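Local coordinates for enoyl-CoA hydratase/isomerase family protein (Mycobacterium tuberculosis, PDB 4FN7), which probably catalyses the reversible hydration of enoyl-CoA thioesters in lipid metabolism, at residues Tyr7-Ser12 / Asp44-Leu49; Tyr92-Val97 / Leu198-His203; Met98-His103 / Arg118-Ala123; Ala123-Ala128 / Thr163-Thr168. All blocks are in the same frame, centred on the assembly; numbering follows the deposited sequence.

Interaction 1. Residues Tyr7-Ser12 / Asp44-Leu49; sequences YTRKDS and DDVGAL
Tyr7 and Asp44 meet tip to tip: the phenol OH donates a 2.7 Å hydrogen bond to Asp44 OD2. The carboxylate oxygen lies at the ring's edge, near its plane, and is approached on its anti side, somewhat out of the carboxylate plane, with ring and carboxylate planes 41° apart. CG of Tyr7 stands anti to the backbone N (chi1 172°), which starts the ring off toward the end of the helix; a long, flat residue with a terminal hydroxyl suits this span.

The charged interaction is of a different kind. The guanidinium of Arg9 lies over the Asp44 carboxylate almost parallel to it, the planes 14° apart, and the NE to OD2 distance is a long 3.6 Å. No N-H of Arg9 points at that oxygen, so attraction between charges is what remains. Instead NH1 of Arg9 donates to two waters, each of which donates in turn to the backbone O of Asp44.

Backbone polar contacts follow at the turn, where Ser12 O accepts two weak bonds, from Gly47 N at 2.7 Å and from Ala48 N at 3.3 Å. Gly47, having no CB, lets Ser12 O come this close. The apolar part is small: Val46 CG1 rests 4.0 Å from Arg9 CD.

Asp45, with positive phi, closes helix 28-44 in a Schellman motif before the chain enters strand 48-52. Strand 13-18 lies between strands 5-10 and 48-52 in the sheet, and Tyr7 also packs on Asn40 and Ala41 of the helix.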
# COMPACT_ATOMS: atom_id res chain seq x y z
N TYR A 7 -33.45 1.86 -10.81
CA TYR A 7 -32.70 0.96 -11.68
C TYR A 7 -33.05 1.26 -13.12
O TYR A 7 -34.23 1.26 -13.49
CB TYR A 7 -33.05 -0.50 -11.36
CG TYR A 7 -32.44 -1.46 -12.35
CD1 TYR A 7 -31.14 -1.91 -12.18
CD2 TYR A 7 -33.16 -1.92 -13.44
CE1 TYR A 7 -30.57 -2.79 -13.08
CE2 TYR A 7 -32.59 -2.80 -14.35
CZ TYR A 7 -31.30 -3.23 -14.16
OH TYR A 7 -30.71 -4.10 -15.04
N THR A 8 -32.03 1.49 -13.94
CA THR A 8 -32.22 1.81 -15.35
C THR A 8 -31.18 1.08 -16.17
O THR A 8 -29.98 1.26 -15.97
CB THR A 8 -32.08 3.32 -15.60
OG1 THR A 8 -32.88 4.04 -14.65
CG2 THR A 8 -32.53 3.67 -17.01
N ARG A 9 -31.63 0.25 -17.10
CA ARG A 9 -30.70 -0.38 -18.03
C ARG A 9 -30.50 0.53 -19.24
O ARG A 9 -31.47 0.98 -19.86
CB ARG A 9 -31.19 -1.76 -18.46
CG ARG A 9 -30.26 -2.44 -19.46
CD ARG A 9 -30.53 -3.93 -19.61
NE ARG A 9 -31.88 -4.21 -20.09
CZ ARG A 9 -32.27 -5.39 -20.56
NH1 ARG A 9 -31.41 -6.40 -20.63
NH2 ARG A 9 -33.52 -5.56 -20.98
N LYS A 10 -29.24 0.81 -19.55
CA LYS A 10 -28.89 1.59 -20.73
C LYS A 10 -27.85 0.80 -21.52
O LYS A 10 -26.68 0.75 -21.14
CB LYS A 10 -28.27 2.93 -20.34
CG LYS A 10 -29.06 3.74 -19.33
CD LYS A 10 -28.30 5.01 -18.98
CE LYS A 10 -28.99 5.81 -17.90
NZ LYS A 10 -28.20 7.02 -17.54
N ASP A 11 -28.29 0.21 -22.63
CA ASP A 11 -27.43 -0.65 -23.45
C ASP A 11 -26.58 -1.62 -22.62
O ASP A 11 -27.11 -2.54 -21.99
CB ASP A 11 -26.57 0.17 -24.41
CG ASP A 11 -25.86 1.33 -23.73
OD1 ASP A 11 -26.50 2.39 -23.55
OD2 ASP A 11 -24.67 1.19 -23.38
N SER A 12 -25.27 -1.41 -22.62
CA SER A 12 -24.37 -2.37 -21.99
C SER A 12 -24.29 -2.23 -20.47
O SER A 12 -23.63 -3.03 -19.82
CB SER A 12 -22.96 -2.25 -22.59
OG SER A 12 -22.40 -0.97 -22.34
N ASP A 44 -30.85 -9.00 -15.92
CA ASP A 44 -30.63 -8.37 -17.22
C ASP A 44 -29.26 -8.73 -17.80
O ASP A 44 -29.00 -8.45 -18.97
CB ASP A 44 -30.79 -6.85 -17.12
CG ASP A 44 -32.25 -6.42 -17.01
OD1 ASP A 44 -33.15 -7.24 -17.29
OD2 ASP A 44 -32.49 -5.25 -16.65
N ASP A 45 -28.40 -9.34 -16.99
CA ASP A 45 -27.07 -9.78 -17.44
C ASP A 45 -26.28 -8.65 -18.09
O ASP A 45 -25.74 -8.78 -19.19
CB ASP A 45 -27.20 -10.99 -18.38
CG ASP A 45 -25.88 -11.70 -18.61
OD1 ASP A 45 -24.96 -11.55 -17.78
OD2 ASP A 45 -25.76 -12.42 -19.62
N VAL A 46 -26.20 -7.52 -17.40
CA VAL A 46 -25.60 -6.32 -17.97
C VAL A 46 -24.07 -6.42 -18.06
O VAL A 46 -23.46 -7.26 -17.40
CB VAL A 46 -26.00 -5.06 -17.18
CG1 VAL A 46 -27.51 -4.91 -17.17
CG2 VAL A 46 -25.44 -5.11 -15.77
N GLY A 47 -23.47 -5.57 -18.88
CA GLY A 47 -22.03 -5.57 -19.05
C GLY A 47 -21.27 -4.94 -17.89
O GLY A 47 -20.13 -5.30 -17.62
N ALA A 48 -21.90 -3.98 -17.21
CA ALA A 48 -21.28 -3.30 -16.08
C ALA A 48 -22.34 -2.57 -15.27
O ALA A 48 -23.44 -2.31 -15.77
CB ALA A 48 -20.20 -2.34 -16.54
N LEU A 49 -22.02 -2.26 -14.02
CA LEU A 49 -22.91 -1.51 -13.14
C LEU A 49 -22.33 -0.14 -12.89
O LEU A 49 -21.11 -0.00 -12.72
CB LEU A 49 -23.04 -2.15 -11.76
CG LEU A 49 -23.45 -3.59 -11.50
CD1 LEU A 49 -23.71 -3.75 -10.01
CD2 LEU A 49 -24.69 -3.92 -12.29
O HOH W 1 -28.36 -6.55 -20.69
O HOH W 2 -30.91 -9.25 -20.98
O HOH W 3 -26.23 -5.10 -20.92

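Interaction 2. Residues Tyr92-Val97 / Leu198-His203; sequences YPKPVV and LNQHAH
The N-terminal turn of helix 200-223 meets the proline-rich lead-in to strand 96-100, a central strand of the crotonase core sheet, through Gln200 and His203. NE2 of Gln200 donates to Pro93 O at 2.9 Å, with an N-H...O angle of 179°. The acceptor lies in the plane of the Gln200 amide, whereas the donor sits 42° above the carbonyl plane of Pro93. A bend at chi2 (-88°) sets CD to the side of Pro93, and NE2 reaches its carbonyl; CG of Gln200 rests 3.8 Å from Lys94 CD.

His203 lies one helical turn further on. Pro95 CG stands over one face of its imidazole in a CH-pi contact, 3.8 Å from the ring centroid, while Pro93 O is near the plane of the ring at its edge. A proline suits this place because its rigid ring offers C-H groups to the imidazole, and its N has no hydrogen to give to NE2 of His203, 3.3 Å away. Asn199 begins the helix as its N-cap, OD1 accepting from Ala202 N at 2.9 Å.

Both imidazole nitrogens have partners beyond the two segments: ND1 bonds to Gly159 O of the second subunit, and NE2 to Lys207 NZ. His203 thus uses its ring nitrogens for polar partners and one face for the apolar Pro95, and the hydrogen bond from Lys207 would favour a neutral imidazole with NE2 as acceptor, its proton on ND1 facing the neighbouring subunit.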
# COMPACT_ATOMS: atom_id res chain seq x y z
N TYR A 92 -18.62 -9.05 -7.42
CA TYR A 92 -19.53 -8.98 -8.55
C TYR A 92 -18.84 -9.36 -9.86
O TYR A 92 -17.74 -8.89 -10.13
CB TYR A 92 -20.16 -7.59 -8.64
CG TYR A 92 -21.46 -7.60 -9.40
CD1 TYR A 92 -22.59 -8.19 -8.86
CD2 TYR A 92 -21.55 -7.06 -10.68
CE1 TYR A 92 -23.78 -8.23 -9.56
CE2 TYR A 92 -22.74 -7.10 -11.39
CZ TYR A 92 -23.85 -7.69 -10.82
OH TYR A 92 -25.02 -7.73 -11.54
N PRO A 93 -19.48 -10.21 -10.68
CA PRO A 93 -18.77 -10.72 -11.87
C PRO A 93 -18.66 -9.72 -13.03
O PRO A 93 -18.03 -10.05 -14.04
CB PRO A 93 -19.59 -11.94 -12.28
CG PRO A 93 -20.93 -11.69 -11.74
CD PRO A 93 -20.76 -10.90 -10.47
N LYS A 94 -19.26 -8.54 -12.90
CA LYS A 94 -19.15 -7.50 -13.91
C LYS A 94 -18.45 -6.30 -13.31
O LYS A 94 -18.49 -6.10 -12.09
CB LYS A 94 -20.54 -7.06 -14.38
CG LYS A 94 -21.51 -8.20 -14.64
CD LYS A 94 -21.09 -9.06 -15.83
CE LYS A 94 -22.04 -10.23 -16.02
NZ LYS A 94 -23.45 -9.78 -16.23
N PRO A 95 -17.81 -5.47 -14.15
CA PRO A 95 -17.21 -4.26 -13.58
C PRO A 95 -18.25 -3.38 -12.90
O PRO A 95 -19.38 -3.25 -13.38
CB PRO A 95 -16.63 -3.55 -14.81
CG PRO A 95 -16.35 -4.66 -15.78
CD PRO A 95 -17.48 -5.64 -15.58
N VAL A 96 -17.86 -2.79 -11.77
CA VAL A 96 -18.73 -1.93 -10.98
C VAL A 96 -18.06 -0.57 -10.88
O VAL A 96 -16.92 -0.45 -10.40
CB VAL A 96 -18.92 -2.50 -9.56
CG1 VAL A 96 -19.76 -1.54 -8.71
CG2 VAL A 96 -19.55 -3.89 -9.61
N VAL A 97 -18.76 0.46 -11.34
CA VAL A 97 -18.22 1.82 -11.29
C VAL A 97 -19.07 2.67 -10.37
O VAL A 97 -20.29 2.74 -10.53
CB VAL A 97 -18.17 2.46 -12.69
CG1 VAL A 97 -17.53 3.84 -12.62
CG2 VAL A 97 -17.40 1.57 -13.65
N LEU A 198 -13.93 -5.23 -21.60
CA LEU A 198 -12.97 -6.22 -21.11
C LEU A 198 -13.58 -7.61 -21.20
O LEU A 198 -14.80 -7.76 -21.24
CB LEU A 198 -12.57 -5.93 -19.66
CG LEU A 198 -11.84 -4.62 -19.40
CD1 LEU A 198 -11.83 -4.32 -17.90
CD2 LEU A 198 -10.41 -4.69 -19.95
N ASN A 199 -12.74 -8.63 -21.26
CA ASN A 199 -13.27 -9.99 -21.25
C ASN A 199 -13.91 -10.28 -19.89
O ASN A 199 -13.24 -10.25 -18.86
CB ASN A 199 -12.18 -11.00 -21.55
CG ASN A 199 -12.71 -12.41 -21.64
OD1 ASN A 199 -12.81 -13.11 -20.64
ND2 ASN A 199 -13.05 -12.84 -22.85
N GLN A 200 -15.21 -10.57 -19.90
CA GLN A 200 -15.95 -10.70 -18.65
C GLN A 200 -15.48 -11.88 -17.80
O GLN A 200 -15.33 -11.76 -16.58
CB GLN A 200 -17.45 -10.78 -18.91
CG GLN A 200 -18.30 -10.82 -17.64
CD GLN A 200 -18.51 -12.22 -17.11
OE1 GLN A 200 -18.69 -13.16 -17.88
NE2 GLN A 200 -18.49 -12.37 -15.80
N HIS A 201 -15.24 -13.02 -18.43
CA HIS A 201 -14.77 -14.20 -17.71
C HIS A 201 -13.44 -13.91 -17.01
O HIS A 201 -13.26 -14.25 -15.84
CB HIS A 201 -14.62 -15.38 -18.68
CG HIS A 201 -14.18 -16.65 -18.03
ND1 HIS A 201 -12.85 -16.94 -17.78
CD2 HIS A 201 -14.89 -17.71 -17.58
CE1 HIS A 201 -12.76 -18.12 -17.19
NE2 HIS A 201 -13.99 -18.61 -17.07
N ALA A 202 -12.52 -13.29 -17.74
CA ALA A 202 -11.20 -12.99 -17.19
C ALA A 202 -11.29 -11.92 -16.10
O ALA A 202 -10.59 -12.00 -15.09
CB ALA A 202 -10.26 -12.53 -18.30
N HIS A 203 -12.14 -10.93 -16.31
CA HIS A 203 -12.35 -9.89 -15.31
C HIS A 203 -12.87 -10.48 -14.01
O HIS A 203 -12.34 -10.21 -12.92
CB HIS A 203 -13.35 -8.84 -15.83
CG HIS A 203 -13.82 -7.90 -14.76
ND1 HIS A 203 -13.00 -6.93 -14.21
CD2 HIS A 203 -15.00 -7.80 -14.12
CE1 HIS A 203 -13.67 -6.27 -13.29
NE2 HIS A 203 -14.89 -6.77 -13.22

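Interaction 3. Residues Met98-His103 / Arg118-Ala123; sequences MACTGH and RVAAHA
Met98, Cys100 and Val119 bury the most surface where strands 96-100 and 117-120 run side by side. Met98 O accepts from Val119 N at 2.9 Å with an N-H...O angle of 173°, and Val119 O in turn accepts from Cys100 N at 2.8 Å. Val119 therefore uses both its N-H and its C=O on one neighbour, bonding to the residues before and after its partner Ala99, as a parallel pairing requires.

The side chains of Met98 and Cys100 leave the same sheet face as Arg118 and Ala120. Met98 CB comes no closer than 4.2 Å to Arg118 CG, and the flexible thioether then leads off to pack on Phe58 and Leu112. Cys100 CB lies 3.7 Å from Ala120 CB; both residues are small enough for close neighbours. Val119 projects from the other face, where its branched side chain suits a buried strand and touches Ala179. Arg118 places its charged end against Asp176.

The axes of 98-100 and 118-120 approach to 4.9 Å, their directions 19° apart. The connection runs through strand 103-105 of the small sheet and helix 107-112 before returning as strand 117-120, the beta-beta-alpha succession of the crotonase fold.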
# COMPACT_ATOMS: atom_id res chain seq x y z
N MET A 98 -18.42 3.32 -9.41
CA MET A 98 -19.12 4.18 -8.47
C MET A 98 -19.06 5.63 -8.93
O MET A 98 -17.99 6.15 -9.21
CB MET A 98 -18.48 4.08 -7.08
CG MET A 98 -18.49 2.69 -6.50
SD MET A 98 -20.16 2.16 -6.11
CE MET A 98 -19.83 0.52 -5.46
N ALA A 99 -20.23 6.25 -9.01
CA ALA A 99 -20.35 7.69 -9.24
C ALA A 99 -20.58 8.36 -7.90
O ALA A 99 -21.71 8.43 -7.41
CB ALA A 99 -21.50 7.98 -10.18
N CYS A 100 -19.49 8.84 -7.30
CA CYS A 100 -19.55 9.49 -6.01
C CYS A 100 -20.02 10.93 -6.20
O CYS A 100 -19.23 11.81 -6.52
CB CYS A 100 -18.16 9.46 -5.37
SG CYS A 100 -18.13 9.85 -3.63
N THR A 101 -21.32 11.15 -6.00
CA THR A 101 -21.97 12.39 -6.41
C THR A 101 -22.07 13.40 -5.27
O THR A 101 -22.64 14.48 -5.42
CB THR A 101 -23.38 12.09 -6.96
OG1 THR A 101 -24.05 11.20 -6.06
CG2 THR A 101 -23.28 11.41 -8.33
N GLY A 102 -21.51 13.01 -4.13
CA GLY A 102 -21.42 13.87 -2.97
C GLY A 102 -20.57 13.14 -1.96
O GLY A 102 -19.88 12.18 -2.29
N HIS A 103 -20.62 13.57 -0.71
CA HIS A 103 -19.79 12.97 0.32
C HIS A 103 -20.11 11.51 0.58
O HIS A 103 -21.24 11.07 0.36
CB HIS A 103 -19.91 13.80 1.60
CG HIS A 103 -19.74 15.26 1.36
ND1 HIS A 103 -18.54 15.81 0.98
CD2 HIS A 103 -20.63 16.28 1.39
CE1 HIS A 103 -18.68 17.11 0.81
NE2 HIS A 103 -19.94 17.42 1.05
N ARG A 118 -13.80 4.27 -9.19
CA ARG A 118 -14.55 5.20 -8.34
C ARG A 118 -14.26 6.64 -8.77
O ARG A 118 -13.11 7.07 -8.75
CB ARG A 118 -14.14 5.00 -6.88
CG ARG A 118 -14.37 3.58 -6.38
CD ARG A 118 -13.49 3.27 -5.17
NE ARG A 118 -12.08 3.31 -5.53
CZ ARG A 118 -11.08 3.20 -4.66
NH1 ARG A 118 -11.34 3.08 -3.36
NH2 ARG A 118 -9.83 3.24 -5.08
N VAL A 119 -15.31 7.36 -9.16
CA VAL A 119 -15.18 8.71 -9.68
C VAL A 119 -15.82 9.69 -8.72
O VAL A 119 -16.95 9.45 -8.28
CB VAL A 119 -15.89 8.85 -11.05
CG1 VAL A 119 -15.63 10.22 -11.65
CG2 VAL A 119 -15.41 7.76 -12.01
N ALA A 120 -15.13 10.78 -8.40
CA ALA A 120 -15.70 11.81 -7.53
C ALA A 120 -15.28 13.19 -8.00
O ALA A 120 -14.40 13.32 -8.85
CB ALA A 120 -15.25 11.60 -6.09
N ALA A 121 -15.93 14.22 -7.46
CA ALA A 121 -15.49 15.59 -7.68
C ALA A 121 -14.49 15.99 -6.61
O ALA A 121 -14.42 15.37 -5.55
CB ALA A 121 -16.68 16.54 -7.69
N HIS A 122 -13.71 17.03 -6.90
CA HIS A 122 -12.63 17.47 -6.03
C HIS A 122 -13.06 17.71 -4.59
O HIS A 122 -12.35 17.36 -3.66
CB HIS A 122 -12.00 18.76 -6.58
CG HIS A 122 -11.09 19.44 -5.61
ND1 HIS A 122 -11.49 20.49 -4.82
CD2 HIS A 122 -9.79 19.21 -5.30
CE1 HIS A 122 -10.48 20.89 -4.06
NE2 HIS A 122 -9.43 20.12 -4.34
N ALA A 123 -14.23 18.33 -4.42
CA ALA A 123 -14.64 18.79 -3.09
C ALA A 123 -15.31 17.73 -2.22
O ALA A 123 -15.55 17.96 -1.03
CB ALA A 123 -15.53 20.02 -3.21

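Interaction 4. Residues Ala123-Ala128 / Thr163-Thr168; sequences AYNIQA and TFFGET
Ala123 O is only loosely near Phe165 CB, and the closer approach begins at Tyr124, where the contact is made by the backbone: its O lies 3.3 Å from Phe165 CB and takes a hydrogen bond from a water that accepts from Gly166 N, so one water links the two segments. Gly166, with positive phi, suits the sharp turn into helix 166-172.

Asn125 comes next. Its CG is 3.6 Å from Thr163 CG2, and OD1 lies 3.6 Å from Phe165 CB; the amide and the Phe165 ring run side by side in the same direction, their planes 65° apart. The CA of Asn125 also gives a CA-H...O contact to Phe164 O.

Ile126 forms the antiparallel hydrogen-bonded pair with Phe164: its N donates to Phe164 O at 2.8 Å, and its O accepts from Phe164 N at 2.9 Å. Here strand 126-127 is the middle member of the small three-stranded sheet that accompanies the main sheet in this crotonase-family chain, between strands 103-105 and 163-164. Both side chains leave on one face, apolar and buried, each packing on Ala169; the Phe164 ring turns its edge to Ile126 O.

Gln127, extended beyond CG, crosses Thr163, whose OG1 is 3.2 Å from Gln127 CD without a well-angled bond to the amide. NE2 of Gln127 bonds instead to Ala161 O.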
# COMPACT_ATOMS: atom_id res chain seq x y z
N ALA A 123 -14.23 18.33 -4.42
CA ALA A 123 -14.64 18.79 -3.09
C ALA A 123 -15.31 17.73 -2.22
O ALA A 123 -15.55 17.96 -1.03
CB ALA A 123 -15.53 20.02 -3.21
N TYR A 124 -15.61 16.57 -2.79
CA TYR A 124 -16.39 15.56 -2.06
C TYR A 124 -15.55 14.85 -1.00
O TYR A 124 -14.53 14.23 -1.29
CB TYR A 124 -17.05 14.54 -3.00
CG TYR A 124 -17.98 15.15 -4.04
CD1 TYR A 124 -18.43 16.46 -3.93
CD2 TYR A 124 -18.40 14.39 -5.13
CE1 TYR A 124 -19.27 17.00 -4.88
CE2 TYR A 124 -19.24 14.93 -6.09
CZ TYR A 124 -19.68 16.24 -5.96
OH TYR A 124 -20.51 16.78 -6.92
N ASN A 125 -16.02 14.93 0.23
CA ASN A 125 -15.34 14.33 1.36
C ASN A 125 -15.63 12.85 1.50
O ASN A 125 -16.77 12.42 1.33
CB ASN A 125 -15.73 15.05 2.65
CG ASN A 125 -15.17 16.44 2.73
OD1 ASN A 125 -14.14 16.75 2.15
ND2 ASN A 125 -15.84 17.29 3.48
N ILE A 126 -14.59 12.09 1.81
CA ILE A 126 -14.72 10.66 2.03
C ILE A 126 -14.06 10.37 3.37
O ILE A 126 -12.91 10.78 3.62
CB ILE A 126 -14.04 9.87 0.90
CG1 ILE A 126 -14.59 10.33 -0.45
CG2 ILE A 126 -14.26 8.38 1.10
CD1 ILE A 126 -13.75 9.96 -1.63
N GLN A 127 -14.79 9.72 4.26
CA GLN A 127 -14.35 9.63 5.65
C GLN A 127 -15.04 8.49 6.38
O GLN A 127 -16.26 8.34 6.30
CB GLN A 127 -14.67 10.93 6.38
CG GLN A 127 -14.18 10.98 7.83
CD GLN A 127 -14.87 12.05 8.66
OE1 GLN A 127 -15.92 12.57 8.28
NE2 GLN A 127 -14.28 12.37 9.80
N ALA A 128 -14.25 7.68 7.09
CA ALA A 128 -14.79 6.79 8.10
C ALA A 128 -14.80 7.59 9.40
O ALA A 128 -13.77 7.70 10.07
CB ALA A 128 -13.94 5.53 8.24
N THR A 163 -10.48 12.80 7.13
CA THR A 163 -11.29 13.11 5.96
C THR A 163 -10.39 13.32 4.75
O THR A 163 -9.39 14.02 4.83
CB THR A 163 -12.13 14.39 6.18
OG1 THR A 163 -13.02 14.19 7.27
CG2 THR A 163 -12.93 14.71 4.93
N PHE A 164 -10.75 12.68 3.64
CA PHE A 164 -10.01 12.79 2.39
C PHE A 164 -10.90 13.43 1.33
O PHE A 164 -12.12 13.30 1.38
CB PHE A 164 -9.57 11.40 1.90
CG PHE A 164 -8.73 10.65 2.89
CD1 PHE A 164 -7.35 10.59 2.74
CD2 PHE A 164 -9.32 9.96 3.93
CE1 PHE A 164 -6.57 9.88 3.65
CE2 PHE A 164 -8.54 9.25 4.84
CZ PHE A 164 -7.17 9.21 4.69
N PHE A 165 -10.29 14.10 0.36
CA PHE A 165 -11.03 14.62 -0.77
C PHE A 165 -10.07 14.90 -1.91
O PHE A 165 -8.89 15.13 -1.69
CB PHE A 165 -11.80 15.89 -0.39
CG PHE A 165 -10.92 17.04 0.02
CD1 PHE A 165 -10.53 17.99 -0.92
CD2 PHE A 165 -10.49 17.17 1.33
CE1 PHE A 165 -9.72 19.05 -0.55
CE2 PHE A 165 -9.68 18.24 1.70
CZ PHE A 165 -9.29 19.17 0.76
N GLY A 166 -10.58 14.88 -3.14
CA GLY A 166 -9.78 15.29 -4.28
C GLY A 166 -8.43 14.60 -4.32
O GLY A 166 -8.35 13.37 -4.26
N GLU A 167 -7.36 15.39 -4.41
CA GLU A 167 -6.02 14.84 -4.56
C GLU A 167 -5.64 13.92 -3.41
O GLU A 167 -4.98 12.90 -3.63
CB GLU A 167 -4.98 15.96 -4.71
N THR A 168 -6.02 14.25 -2.18
CA THR A 168 -5.66 13.39 -1.06
C THR A 168 -6.45 12.08 -1.08
O THR A 168 -5.94 11.04 -0.68
CB THR A 168 -5.79 14.08 0.32
OG1 THR A 168 -7.17 14.29 0.64
CG2 THR A 168 -5.02 15.40 0.33
O HOH W 4 -13.12 13.81 -3.64

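In the fold
Interactions 1, 2 and 3 share the main sheet, whose strands 48-52, 96-100 and 117-120 lie next to one another. Interactions 1 and 2, centres 13 Å apart, touch directly: Lys94 NZ bonds to Val46 O at 2.8 Å and pairs with Asp45, and Leu49 O lies 2.8 Å from Val97 N. Interaction 3 continues strand 96-100, its centre about 21 Å from that of interaction 2. Interactions 3 and 4, centres 9 Å apart, share Ala123, and a 2.8 Å bond between His103 ND1 and Asn125 N ties the start of strand 103-105 to the lead-in of strand 126-127; segments 98-103 and 118-123 carry the chain from main sheet to small. Interaction 2 lies against the second subunit through the start of helix 200-223; interaction 3 reaches it through Arg118, bonded to Ser152 of that subunit.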